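Long-range contacts in protein Bug27 (Bordetella pertussis, PDB 2QPQ), which probably binds a small solute in the periplasm between two lobes that close like a Venus flytrap, as a receptor of the Bug family: residues Ile97-Pro103 with Gly267-Asp273; Trp229-Leu233 with Phe278-Val282. All coordinates share one frame; numbering follows the deposited sequence.

Interaction 1: residues Ile97-Pro103 with Gly267-Asp273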
loop_
_atom_site.group_PDB
_atom_site.type_symbol
_atom_site.label_atom_id
_atom_site.label_comp_id
_atom_site.label_asym_id
_atom_site.label_seq_id
_atom_site.Cartn_x
_atom_site.Cartn_y
_atom_site.Cartn_z
ATOM N N ILE A 97 6.732 8.469 10.435
ATOM C CA ILE A 97 5.977 9.333 9.520
ATOM C C ILE A 97 5.297 8.523 8.447
ATOM O O ILE A 97 5.890 7.587 7.926
ATOM C CB ILE A 97 6.895 10.447 8.859
ATOM C CG1 ILE A 97 6.082 11.412 7.980
ATOM C CG2 ILE A 97 8.081 9.817 8.047
ATOM C CD1 ILE A 97 6.921 12.690 7.555
ATOM N N ASN A 98 4.047 8.889 8.148
ATOM C CA ASN A 98 3.371 8.442 6.933
ATOM C C ASN A 98 3.442 9.537 5.900
ATOM O O ASN A 98 2.938 10.646 6.152
ATOM C CB ASN A 98 1.910 8.129 7.233
ATOM C CG ASN A 98 1.133 7.786 5.991
ATOM O OD1 ASN A 98 1.649 7.097 5.109
ATOM N ND2 ASN A 98 -0.117 8.265 5.912
ATOM N N VAL A 99 4.056 9.229 4.747
ATOM C CA VAL A 99 4.367 10.235 3.713
ATOM C C VAL A 99 3.409 10.285 2.484
ATOM O O VAL A 99 3.386 11.267 1.733
ATOM C CB VAL A 99 5.829 10.124 3.241
ATOM C CG1 VAL A 99 6.814 10.234 4.416
ATOM C CG2 VAL A 99 6.086 8.790 2.506
ATOM N N ALA A 100 2.620 9.239 2.274
ATOM C CA ALA A 100 1.765 9.160 1.092
ATOM C C ALA A 100 0.736 8.065 1.197
ATOM O O ALA A 100 1.016 6.947 1.707
ATOM C CB ALA A 100 2.594 8.899 -0.159
ATOM N N TYR A 101 -0.423 8.351 0.635
ATOM C CA TYR A 101 -1.433 7.322 0.410
ATOM C C TYR A 101 -1.493 7.052 -1.079
ATOM O O TYR A 101 -1.147 7.920 -1.895
ATOM C CB TYR A 101 -2.789 7.808 0.861
ATOM C CG TYR A 101 -2.971 7.917 2.357
ATOM C CD1 TYR A 101 -3.366 6.811 3.114
ATOM C CD2 TYR A 101 -2.802 9.149 3.011
ATOM C CE1 TYR A 101 -3.561 6.926 4.496
ATOM C CE2 TYR A 101 -2.989 9.280 4.380
ATOM C CZ TYR A 101 -3.367 8.165 5.119
ATOM O OH TYR A 101 -3.548 8.296 6.477
ATOM N N VAL A 102 -1.918 5.850 -1.444
ATOM C CA VAL A 102 -2.381 5.629 -2.812
ATOM C C VAL A 102 -3.601 4.726 -2.768
ATOM O O VAL A 102 -3.549 3.608 -2.204
ATOM C CB VAL A 102 -1.275 5.120 -3.805
ATOM C CG1 VAL A 102 -0.982 3.612 -3.618
ATOM C CG2 VAL A 102 -1.722 5.345 -5.267
ATOM N N PRO A 103 -4.696 5.170 -3.397
ATOM C CA PRO A 103 -5.802 4.228 -3.458
ATOM C C PRO A 103 -5.502 3.059 -4.419
ATOM O O PRO A 103 -4.630 3.160 -5.303
ATOM C CB PRO A 103 -6.961 5.091 -3.963
ATOM C CG PRO A 103 -6.295 6.159 -4.791
ATOM C CD PRO A 103 -4.999 6.449 -4.106
ATOM N N GLY A 267 -0.346 10.195 -8.766
ATOM C CA GLY A 267 -1.590 9.717 -8.200
ATOM C C GLY A 267 -1.446 9.369 -6.735
ATOM O O GLY A 267 -2.395 8.816 -6.148
ATOM N N TYR A 268 -0.280 9.708 -6.147
ATOM C CA TYR A 268 -0.104 9.668 -4.668
ATOM C C TYR A 268 -0.741 10.865 -4.017
ATOM O O TYR A 268 -0.715 11.980 -4.559
ATOM C CB TYR A 268 1.376 9.609 -4.255
ATOM C CG TYR A 268 1.997 8.310 -4.620
ATOM C CD1 TYR A 268 1.887 7.207 -3.770
ATOM C CD2 TYR A 268 2.627 8.145 -5.846
ATOM C CE1 TYR A 268 2.420 5.966 -4.133
ATOM C CE2 TYR A 268 3.153 6.945 -6.216
ATOM C CZ TYR A 268 3.058 5.854 -5.341
ATOM O OH TYR A 268 3.570 4.650 -5.713
ATOM N N SER A 269 -1.346 10.625 -2.863
ATOM C CA SER A 269 -1.876 11.677 -2.050
ATOM C C SER A 269 -0.825 11.888 -0.963
ATOM O O SER A 269 -0.495 10.976 -0.215
ATOM C CB SER A 269 -3.211 11.214 -1.489
ATOM O OG SER A 269 -3.765 12.244 -0.714
ATOM N N THR A 270 -0.223 13.063 -0.925
ATOM C CA THR A 270 0.849 13.277 0.043
ATOM C C THR A 270 0.244 13.331 1.452
ATOM O O THR A 270 -0.946 13.675 1.639
ATOM C CB THR A 270 1.674 14.534 -0.296
ATOM O OG1 THR A 270 0.767 15.626 -0.473
ATOM C CG2 THR A 270 2.406 14.280 -1.644
ATOM N N ALA A 271 1.047 12.911 2.427
ATOM C CA ALA A 271 0.599 12.836 3.814
ATOM C C ALA A 271 1.794 13.231 4.676
ATOM O O ALA A 271 2.905 13.331 4.166
ATOM C CB ALA A 271 0.134 11.431 4.159
ATOM N N SER A 272 1.566 13.505 5.955
ATOM C CA SER A 272 2.685 13.794 6.866
ATOM C C SER A 272 2.220 13.483 8.253
ATOM O O SER A 272 2.472 14.250 9.199
ATOM C CB SER A 272 3.115 15.287 6.798
ATOM O OG SER A 272 1.947 16.067 7.080
ATOM N N ASP A 273 1.527 12.356 8.401
ATOM C CA ASP A 273 1.058 11.967 9.724
ATOM C C ASP A 273 2.281 11.636 10.545
ATOM O O ASP A 273 3.196 10.932 10.077
ATOM C CB ASP A 273 0.122 10.766 9.623
ATOM C CG ASP A 273 -0.968 10.980 8.600
ATOM O OD1 ASP A 273 -1.704 11.972 8.730
ATOM O OD2 ASP A 273 -1.032 10.222 7.624
#
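Asn98 and Asp273 are joined three times where strand 269-273 runs antiparallel to 97-103. Two backbone bonds make them a hydrogen-bonded pair, that from Asp273 N weak and bent. Above them the side chains lie side by side: Asn98 ND2 donates to Asp273 OD2 at 2.8 Å, in its own amide plane and nearly straight, with amide and carboxylate only 23° apart. Asn98 CG stands opposite the backbone N (chi1 175°), which carries the amide alongside the carboxylate. On the same face Tyr101 swings its ring across, CE2 resting 3.8 Å from Ala271 CB and OH 3.4 Å from Asp273 OD2.

Further along, Tyr101 and Ser269 exchange a second pair of backbone bonds, Tyr101 N reaching Ser269 O at 2.8 Å in the carbonyl plane. Between the two pairs the register slips by one residue, a beta bulge. There Ala271 N bonds Val99 O at 2.9 Å but comes from well above the carbonyl plane. Before the strand, Gly267 ends helix 257-266 in a Schellman motif, and the next residue, Tyr268, brings its ring alongside Val102 at a slant, Tyr268 CD1 3.8 Å from Val102 CB.

Second-shell bonds fix the other ends. Asn98 OD1 accepts from His230 N, so the amide spans three strands, while Thr270 OG1 bonds Gln260 of the preceding helix. The segment 97-103 is thus flanked by 269-273 and by strand 227-235; Asn98 and Tyr101 meet helix 275-296 on one face of the sheet, and Ala100 and Tyr268 meet helix 21-35 on the other.

Interaction 2: residues Trp229-Leu233 with Phe278-Val282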
loop_
_atom_site.group_PDB
_atom_site.type_symbol
_atom_site.label_atom_id
_atom_site.label_comp_id
_atom_site.label_asym_id
_atom_site.label_seq_id
_atom_site.Cartn_x
_atom_site.Cartn_y
_atom_site.Cartn_z
ATOM N N TRP A 229 -1.162 3.267 2.851
ATOM C CA TRP A 229 -0.180 4.236 3.367
ATOM C C TRP A 229 1.212 3.708 3.150
ATOM O O TRP A 229 1.414 2.501 2.872
ATOM C CB TRP A 229 -0.422 4.546 4.862
ATOM C CG TRP A 229 -0.817 3.381 5.782
ATOM C CD1 TRP A 229 -2.074 3.136 6.285
ATOM C CD2 TRP A 229 0.045 2.381 6.376
ATOM N NE1 TRP A 229 -2.040 2.044 7.111
ATOM C CE2 TRP A 229 -0.766 1.561 7.182
ATOM C CE3 TRP A 229 1.415 2.081 6.268
ATOM C CZ2 TRP A 229 -0.257 0.447 7.931
ATOM C CZ3 TRP A 229 1.926 0.948 7.012
ATOM C CH2 TRP A 229 1.061 0.149 7.814
ATOM N N HIS A 230 2.171 4.618 3.285
ATOM C CA HIS A 230 3.578 4.376 2.986
ATOM C C HIS A 230 4.323 5.234 3.984
ATOM O O HIS A 230 4.132 6.453 4.025
ATOM C CB HIS A 230 3.969 4.838 1.582
ATOM C CG HIS A 230 3.162 4.215 0.487
ATOM N ND1 HIS A 230 1.909 4.677 0.144
ATOM C CD2 HIS A 230 3.429 3.182 -0.350
ATOM C CE1 HIS A 230 1.418 3.922 -0.828
ATOM N NE2 HIS A 230 2.326 3.022 -1.158
ATOM N N GLY A 231 5.170 4.614 4.792
ATOM C CA GLY A 231 5.871 5.397 5.775
ATOM C C GLY A 231 7.051 4.678 6.313
ATOM O O GLY A 231 7.453 3.627 5.772
ATOM N N LEU A 232 7.617 5.282 7.372
ATOM C CA LEU A 232 8.831 4.820 7.976
ATOM C C LEU A 232 8.555 4.510 9.437
ATOM O O LEU A 232 7.879 5.302 10.152
ATOM C CB LEU A 232 9.934 5.918 7.841
ATOM C CG LEU A 232 10.475 6.010 6.378
ATOM C CD1 LEU A 232 11.146 7.333 6.070
ATOM C CD2 LEU A 232 11.447 4.869 6.064
ATOM N N LEU A 233 9.085 3.355 9.852
ATOM C CA LEU A 233 9.093 2.919 11.262
ATOM C C LEU A 233 10.526 2.790 11.747
ATOM O O LEU A 233 11.459 2.725 10.920
ATOM C CB LEU A 233 8.390 1.555 11.433
ATOM C CG LEU A 233 7.079 1.282 10.686
ATOM C CD1 LEU A 233 6.532 -0.148 10.928
ATOM C CD2 LEU A 233 5.999 2.332 11.087
ATOM N N PHE A 278 0.538 8.099 13.143
ATOM C CA PHE A 278 0.876 7.004 12.248
ATOM C C PHE A 278 0.882 5.689 13.061
ATOM O O PHE A 278 0.398 4.651 12.587
ATOM C CB PHE A 278 2.225 7.275 11.494
ATOM C CG PHE A 278 2.590 6.220 10.451
ATOM C CD1 PHE A 278 1.586 5.496 9.773
ATOM C CD2 PHE A 278 3.914 5.997 10.106
ATOM C CE1 PHE A 278 1.914 4.552 8.809
ATOM C CE2 PHE A 278 4.254 5.043 9.135
ATOM C CZ PHE A 278 3.236 4.316 8.492
ATOM N N GLN A 279 1.436 5.731 14.268
ATOM C CA GLN A 279 1.421 4.556 15.146
ATOM C C GLN A 279 0.012 4.050 15.383
ATOM O O GLN A 279 -0.249 2.833 15.337
ATOM C CB GLN A 279 2.103 4.818 16.507
ATOM C CG GLN A 279 2.205 3.549 17.409
ATOM C CD GLN A 279 3.100 2.500 16.787
ATOM O OE1 GLN A 279 4.067 2.844 16.133
ATOM N NE2 GLN A 279 2.760 1.229 16.939
ATOM N N LYS A 280 -0.908 4.979 15.653
ATOM C CA LYS A 280 -2.299 4.587 15.812
ATOM C C LYS A 280 -2.868 3.931 14.538
ATOM O O LYS A 280 -3.582 2.928 14.627
ATOM C CB LYS A 280 -3.136 5.788 16.250
ATOM C CG LYS A 280 -4.594 5.477 16.712
ATOM C CD LYS A 280 -4.656 4.723 18.037
ATOM C CE LYS A 280 -6.132 4.510 18.470
ATOM N NZ LYS A 280 -6.267 3.304 19.332
ATOM N N MET A 281 -2.558 4.506 13.369
ATOM C CA MET A 281 -3.032 3.964 12.091
ATOM C C MET A 281 -2.506 2.549 11.890
ATOM O O MET A 281 -3.258 1.671 11.484
ATOM C CB MET A 281 -2.533 4.819 10.917
ATOM C CG MET A 281 -2.753 6.326 11.021
ATOM S SD MET A 281 -2.152 7.226 9.567
ATOM C CE MET A 281 -2.644 5.997 8.284
ATOM N N VAL A 282 -1.217 2.334 12.181
ATOM C CA VAL A 282 -0.591 0.998 12.033
ATOM C C VAL A 282 -1.365 -0.005 12.901
ATOM O O VAL A 282 -1.760 -1.063 12.428
ATOM C CB VAL A 282 0.934 0.982 12.405
ATOM C CG1 VAL A 282 1.513 -0.476 12.476
ATOM C CG2 VAL A 282 1.748 1.824 11.442
#
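Trp229 holds its CG between the backbone N and the carbonyl carbon (chi1 40°), while Phe278 extends its ring from helix 275-296 with CG opposite the backbone N (chi1 -175°). The two rings meet as a T-shaped pair. Phe278 presents its edge to a face of the indole, CE1 lying 3.6 Å from Trp229 CE3. The planes stand 82° apart. From the centroid of the indole's six-membered ring to that of Phe278 is 5.2 Å.

The other side of the phenyl rim reaches the strand itself: Gly231, with no side chain, is met directly at its CA by Phe278 CE2, at 3.7 Å. Leu233 crosses the ring at about a right angle and touches Phe278 CE2 through CD2, at 3.8 Å. One turn along the helix, Met281 brings CE to 3.5 Å from Trp229 CD1, and Val282 CG2 approaches Trp229 CH2 at the far end of the indole.

Between these two segments the hold is apolar and aromatic, resting on shape and ring packing. Polar ties flank it: Trp229 NE1 bonds Asp285 OD2 of the same helix, probably fixing the tilt of the indole, and Gln279 OE1 accepts from Ala95 N of strand 93-109.

How the interactions relate
Both contacts build on the same sheet, in which strands 93-109 and 227-235 are neighbours, and the chain passes from strand 269-273 of interaction 1 into helix 275-296 of interaction 2. Interaction 1 is partly buried, with Ser269 and Ser272 exposed, and adds a strand mainly through backbone and amide-carboxylate bonds, with Tyr101 and Tyr268 adding apolar contact. Interaction 2 is buried, and lays the helix across the sheet at a steep angle through aromatic and aliphatic side chains. They touch directly: Val99 N probably bonds His230 O, Ala100 O probably bonds His230 ND1, and Phe278 CE2 packs on Ile97 O. Together they hold the C-terminal strand and helix onto one sheet.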